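Local coordinates for Alpha/beta hydrolase fold protein (Ochrobactrum, PDB 4G9E), which hydrolyses N-acyl homoserine lactones, the signal molecules of bacterial quorum sensing, and adopts the alpha/beta-hydrolase fold, at residues His106-Met118 with Gly197-Ile211. Residues are numbered along the deposited sequence; the frame is centred on the assembly and turned at random.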
loop_
_atom_site.group_PDB
_atom_site.type_symbol
_atom_site.label_atom_id
_atom_site.label_comp_id
_atom_site.label_asym_id
_atom_site.label_seq_id
_atom_site.Cartn_x
_atom_site.Cartn_y
_atom_site.Cartn_z
ATOM N N HIS A 106 1.220 -0.748 5.434
ATOM C CA HIS A 106 0.758 -0.811 6.819
ATOM C C HIS A 106 -0.664 -1.387 6.886
ATOM O O HIS A 106 -0.991 -2.174 7.775
ATOM C CB HIS A 106 0.804 0.581 7.462
ATOM C CG HIS A 106 2.183 1.160 7.547
ATOM N ND1 HIS A 106 3.110 0.764 8.489
ATOM C CD2 HIS A 106 2.798 2.100 6.789
ATOM C CE1 HIS A 106 4.232 1.442 8.311
ATOM N NE2 HIS A 106 4.072 2.256 7.282
ATOM N N ILE A 107 -1.512 -0.965 5.954
ATOM C CA ILE A 107 -2.858 -1.502 5.832
ATOM C C ILE A 107 -2.813 -3.009 5.564
ATOM O O ILE A 107 -3.529 -3.791 6.194
ATOM C CB ILE A 107 -3.650 -0.760 4.733
ATOM C CG1 ILE A 107 -3.830 0.714 5.125
ATOM C CG2 ILE A 107 -4.985 -1.454 4.452
ATOM C CD1 ILE A 107 -4.318 1.589 4.000
ATOM N N GLY A 108 -1.949 -3.424 4.640
ATOM C CA GLY A 108 -1.785 -4.838 4.349
ATOM C C GLY A 108 -1.391 -5.659 5.568
ATOM O O GLY A 108 -1.877 -6.769 5.774
ATOM N N ILE A 109 -0.506 -5.105 6.392
ATOM C CA ILE A 109 -0.118 -5.770 7.630
ATOM C C ILE A 109 -1.336 -5.944 8.556
ATOM O O ILE A 109 -1.542 -7.013 9.140
ATOM C CB ILE A 109 1.034 -5.013 8.338
ATOM C CG1 ILE A 109 2.311 -5.048 7.486
ATOM C CG2 ILE A 109 1.285 -5.594 9.736
ATOM C CD1 ILE A 109 3.396 -4.111 7.984
ATOM N N GLU A 110 -2.149 -4.897 8.685
ATOM C CA GLU A 110 -3.366 -5.004 9.481
ATOM C C GLU A 110 -4.401 -5.944 8.837
ATOM O O GLU A 110 -5.272 -6.463 9.528
ATOM C CB GLU A 110 -3.953 -3.622 9.782
ATOM C CG GLU A 110 -3.007 -2.675 10.534
ATOM C CD GLU A 110 -2.657 -3.142 11.941
ATOM O OE1 GLU A 110 -3.423 -3.931 12.528
ATOM O OE2 GLU A 110 -1.601 -2.716 12.454
ATOM N N MET A 111 -4.291 -6.192 7.533
ATOM C CA MET A 111 -5.191 -7.138 6.882
ATOM C C MET A 111 -4.855 -8.591 7.175
ATOM O O MET A 111 -5.693 -9.460 6.977
ATOM C CB MET A 111 -5.242 -6.936 5.369
ATOM C CG MET A 111 -6.011 -5.720 4.935
ATOM S SD MET A 111 -6.092 -5.555 3.139
ATOM C CE MET A 111 -7.219 -6.868 2.700
ATOM N N ILE A 112 -3.642 -8.872 7.635
ATOM C CA ILE A 112 -3.255 -10.260 7.855
ATOM C C ILE A 112 -4.254 -10.960 8.776
ATOM O O ILE A 112 -4.679 -12.081 8.506
ATOM C CB ILE A 112 -1.806 -10.376 8.370
ATOM C CG1 ILE A 112 -0.820 -9.917 7.285
ATOM C CG2 ILE A 112 -1.494 -11.801 8.820
ATOM C CD1 ILE A 112 0.604 -9.799 7.763
ATOM N N ALA A 113 -4.661 -10.289 9.848
ATOM C CA ALA A 113 -5.593 -10.886 10.799
ATOM C C ALA A 113 -7.026 -10.961 10.275
ATOM O O ALA A 113 -7.819 -11.773 10.740
ATOM C CB ALA A 113 -5.569 -10.104 12.091
ATOM N N ARG A 114 -7.359 -10.092 9.333
ATOM C CA ARG A 114 -8.723 -9.921 8.853
ATOM C C ARG A 114 -9.040 -10.696 7.583
ATOM O O ARG A 114 -10.206 -10.895 7.258
ATOM C CB ARG A 114 -8.984 -8.435 8.598
ATOM C CG ARG A 114 -8.922 -7.587 9.861
ATOM C CD ARG A 114 -9.008 -6.097 9.543
ATOM N NE ARG A 114 -9.231 -5.339 10.766
ATOM C CZ ARG A 114 -8.280 -4.970 11.615
ATOM N NH1 ARG A 114 -7.007 -5.234 11.363
ATOM N NH2 ARG A 114 -8.608 -4.317 12.724
ATOM N N TYR A 115 -7.992 -11.105 6.870
ATOM C CA TYR A 115 -8.096 -11.651 5.521
ATOM C C TYR A 115 -7.238 -12.910 5.493
ATOM O O TYR A 115 -6.144 -12.924 4.932
ATOM C CB TYR A 115 -7.609 -10.595 4.528
ATOM C CG TYR A 115 -7.898 -10.879 3.069
ATOM C CD1 TYR A 115 -9.200 -10.904 2.581
ATOM C CD2 TYR A 115 -6.863 -11.089 2.169
ATOM C CE1 TYR A 115 -9.466 -11.162 1.241
ATOM C CE2 TYR A 115 -7.120 -11.338 0.823
ATOM C CZ TYR A 115 -8.417 -11.372 0.366
ATOM O OH TYR A 115 -8.657 -11.617 -0.966
ATOM N N PRO A 116 -7.739 -13.975 6.134
ATOM C CA PRO A 116 -6.926 -15.132 6.514
ATOM C C PRO A 116 -6.419 -15.977 5.351
ATOM O O PRO A 116 -5.451 -16.708 5.531
ATOM C CB PRO A 116 -7.881 -15.951 7.399
ATOM C CG PRO A 116 -9.241 -15.555 6.943
ATOM C CD PRO A 116 -9.115 -14.089 6.653
ATOM N N GLU A 117 -7.043 -15.878 4.197
ATOM C CA GLU A 117 -6.604 -16.680 3.041
ATOM C C GLU A 117 -5.666 -15.905 2.095
ATOM O O GLU A 117 -5.337 -16.392 1.002
ATOM C CB GLU A 117 -7.798 -17.266 2.303
ATOM C CG GLU A 117 -8.535 -18.354 3.086
ATOM C CD GLU A 117 -7.762 -19.729 3.162
ATOM O OE1 GLU A 117 -6.634 -19.887 2.597
ATOM O OE2 GLU A 117 -8.301 -20.666 3.816
ATOM N N MET A 118 -5.212 -14.733 2.555
ATOM C CA MET A 118 -4.211 -13.968 1.817
ATOM C C MET A 118 -3.069 -14.890 1.421
ATOM O O MET A 118 -2.520 -15.596 2.266
ATOM C CB MET A 118 -3.671 -12.846 2.703
ATOM C CG MET A 118 -3.005 -11.727 1.922
ATOM S SD MET A 118 -2.154 -10.503 2.936
ATOM C CE MET A 118 -3.514 -9.814 3.883
ATOM N N GLY A 197 -4.090 0.231 16.527
ATOM C CA GLY A 197 -4.211 -1.043 15.843
ATOM C C GLY A 197 -3.183 -2.042 16.330
ATOM O O GLY A 197 -2.448 -1.781 17.280
ATOM N N GLY A 198 -3.126 -3.195 15.681
ATOM C CA GLY A 198 -2.203 -4.240 16.081
ATOM C C GLY A 198 -0.757 -3.819 15.901
ATOM O O GLY A 198 -0.411 -3.171 14.914
ATOM N N ASN A 199 0.091 -4.202 16.849
ATOM C CA ASN A 199 1.522 -3.904 16.817
ATOM C C ASN A 199 2.139 -4.565 15.585
ATOM O O ASN A 199 2.184 -5.797 15.478
ATOM C CB ASN A 199 2.157 -4.422 18.112
ATOM C CG ASN A 199 3.646 -4.176 18.186
ATOM O OD1 ASN A 199 4.370 -4.341 17.206
ATOM N ND2 ASN A 199 4.116 -3.791 19.365
ATOM N N GLN A 200 2.594 -3.747 14.641
ATOM C CA GLN A 200 3.012 -4.259 13.339
ATOM C C GLN A 200 4.327 -5.021 13.379
ATOM O O GLN A 200 4.560 -5.924 12.576
ATOM C CB GLN A 200 3.073 -3.124 12.323
ATOM C CG GLN A 200 1.684 -2.586 12.023
ATOM C CD GLN A 200 1.701 -1.327 11.204
ATOM O OE1 GLN A 200 2.689 -1.021 10.539
ATOM N NE2 GLN A 200 0.604 -0.577 11.249
ATOM N N ARG A 201 5.196 -4.650 14.309
ATOM C CA ARG A 201 6.431 -5.384 14.500
ATOM C C ARG A 201 6.118 -6.827 14.877
ATOM O O ARG A 201 6.655 -7.769 14.288
ATOM C CB ARG A 201 7.286 -4.728 15.576
ATOM C CG ARG A 201 8.548 -5.490 15.898
ATOM C CD ARG A 201 9.176 -4.942 17.159
ATOM N NE ARG A 201 8.261 -5.110 18.282
ATOM C CZ ARG A 201 8.159 -4.262 19.298
ATOM N NH1 ARG A 201 8.924 -3.179 19.338
ATOM N NH2 ARG A 201 7.294 -4.496 20.275
ATOM N N ASP A 202 5.233 -6.996 15.854
ATOM C CA ASP A 202 4.885 -8.335 16.299
ATOM C C ASP A 202 4.108 -9.097 15.228
ATOM O O ASP A 202 4.328 -10.292 15.028
ATOM C CB ASP A 202 4.089 -8.297 17.601
ATOM C CG ASP A 202 4.886 -7.715 18.760
ATOM O OD1 ASP A 202 6.122 -7.583 18.642
ATOM O OD2 ASP A 202 4.274 -7.391 19.793
ATOM N N ILE A 203 3.208 -8.413 14.526
ATOM C CA ILE A 203 2.424 -9.080 13.497
ATOM C C ILE A 203 3.324 -9.684 12.422
ATOM O O ILE A 203 3.153 -10.849 12.064
ATOM C CB ILE A 203 1.403 -8.141 12.848
ATOM C CG1 ILE A 203 0.274 -7.847 13.830
ATOM C CG2 ILE A 203 0.828 -8.755 11.585
ATOM C CD1 ILE A 203 -0.574 -6.657 13.444
ATOM N N VAL A 204 4.285 -8.919 11.907
ATOM C CA VAL A 204 5.099 -9.462 10.823
ATOM C C VAL A 204 6.071 -10.533 11.314
ATOM O O VAL A 204 6.396 -11.452 10.565
ATOM C CB VAL A 204 5.818 -8.384 9.970
ATOM C CG1 VAL A 204 4.815 -7.411 9.366
ATOM C CG2 VAL A 204 6.929 -7.677 10.743
ATOM N N ALA A 205 6.504 -10.434 12.569
ATOM C CA ALA A 205 7.401 -11.430 13.148
ATOM C C ALA A 205 6.719 -12.785 13.269
ATOM O O ALA A 205 7.355 -13.829 13.110
ATOM C CB ALA A 205 7.908 -10.970 14.516
ATOM N N GLU A 206 5.418 -12.757 13.547
ATOM C CA GLU A 206 4.668 -13.963 13.869
ATOM C C GLU A 206 3.858 -14.508 12.691
ATOM O O GLU A 206 3.396 -15.648 12.722
ATOM C CB GLU A 206 3.786 -13.685 15.090
ATOM C CG GLU A 206 4.622 -13.359 16.326
ATOM C CD GLU A 206 3.851 -12.686 17.454
ATOM O OE1 GLU A 206 2.601 -12.679 17.442
ATOM O OE2 GLU A 206 4.513 -12.155 18.372
ATOM N N ALA A 207 3.724 -13.707 11.636
ATOM C CA ALA A 207 2.933 -14.102 10.476
ATOM C C ALA A 207 3.598 -15.233 9.700
ATOM O O ALA A 207 4.798 -15.196 9.436
ATOM C CB ALA A 207 2.703 -12.903 9.571
ATOM N N GLN A 208 2.802 -16.218 9.331
ATOM C CA GLN A 208 3.329 -17.399 8.612
ATOM C C GLN A 208 3.324 -17.230 7.080
ATOM O O GLN A 208 4.049 -17.922 6.371
ATOM C CB GLN A 208 2.503 -18.645 8.965
ATOM C CG GLN A 208 2.434 -18.891 10.460
ATOM C CD GLN A 208 3.784 -19.172 10.922
ATOM O OE1 GLN A 208 4.520 -18.310 11.390
ATOM N NE2 GLN A 208 4.194 -20.376 10.684
ATOM N N LEU A 209 2.452 -16.361 6.574
ATOM C CA LEU A 209 2.375 -16.191 5.123
ATOM C C LEU A 209 3.648 -15.534 4.591
ATOM O O LEU A 209 4.368 -14.858 5.326
ATOM C CB LEU A 209 1.136 -15.392 4.701
ATOM C CG LEU A 209 1.249 -13.868 4.610
ATOM C CD1 LEU A 209 -0.004 -13.259 4.001
ATOM C CD2 LEU A 209 1.542 -13.261 5.974
ATOM N N PRO A 210 3.945 -15.744 3.306
ATOM C CA PRO A 210 5.121 -15.076 2.749
ATOM C C PRO A 210 4.946 -13.564 2.762
ATOM O O PRO A 210 3.923 -13.051 2.299
ATOM C CB PRO A 210 5.159 -15.581 1.300
ATOM C CG PRO A 210 4.349 -16.832 1.298
ATOM C CD PRO A 210 3.276 -16.605 2.317
ATOM N N ILE A 211 5.955 -12.869 3.270
ATOM C CA ILE A 211 5.996 -11.419 3.187
ATOM C C ILE A 211 7.228 -11.018 2.389
ATOM O O ILE A 211 8.349 -11.398 2.727
ATOM C CB ILE A 211 5.997 -10.737 4.579
ATOM C CG1 ILE A 211 4.689 -11.054 5.313
ATOM C CG2 ILE A 211 6.172 -9.235 4.403
ATOM C CD1 ILE A 211 4.620 -10.527 6.746
#
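Gln200 reaches across to His106 and Glu110 and uses both ends of its amide. His106 ND1 donates to Gln200 OE1 at 2.8 Å. The bond is nearly straight (175°), lies in the imidazole plane and meets a lone pair of the amide oxygen. Ring and amide planes are 44° apart. In the Glu110 conformer modelled here, Gln200 NE2 gives a longer bond of 3.3 Å to the anti lone pair of Glu110 OE2. The same conformer is bent at chi2, which brings its carboxylate to the loop before helix 200-206. There Gly198 N makes a long, bent bond to Glu110 OE1, out of the carboxylate plane. His106 also touches the bound N-butanoyl-L-homoserine, as part of the ligand pocket. With an alanine at Gln200, His106 ND1 would probably lose its acceptor and the imidazole would be freer to turn.

Beside this polar row the contact is apolar. Ile109 CG2 meets Ile203 CG2 at 3.7 Å, while Ile109 CD1 rests on Val204 CG1. Farther along, Ile112 CD1 lies among Ile203, Ala207, Leu209 and Ile211. Met118 SD packs on Leu209 CD1 at 3.7 Å.

The axes of 106-111 and 200-206 come within 10.0 Å and cross at 62°. Helix 103-111 follows strand 97-101 and a probable nucleophile elbow. Met77 of helix 77-91 touches both His106 and Gln200, and helix 200-206 leads into strand 211-216, which lies beside strand 120-124 in the central sheet.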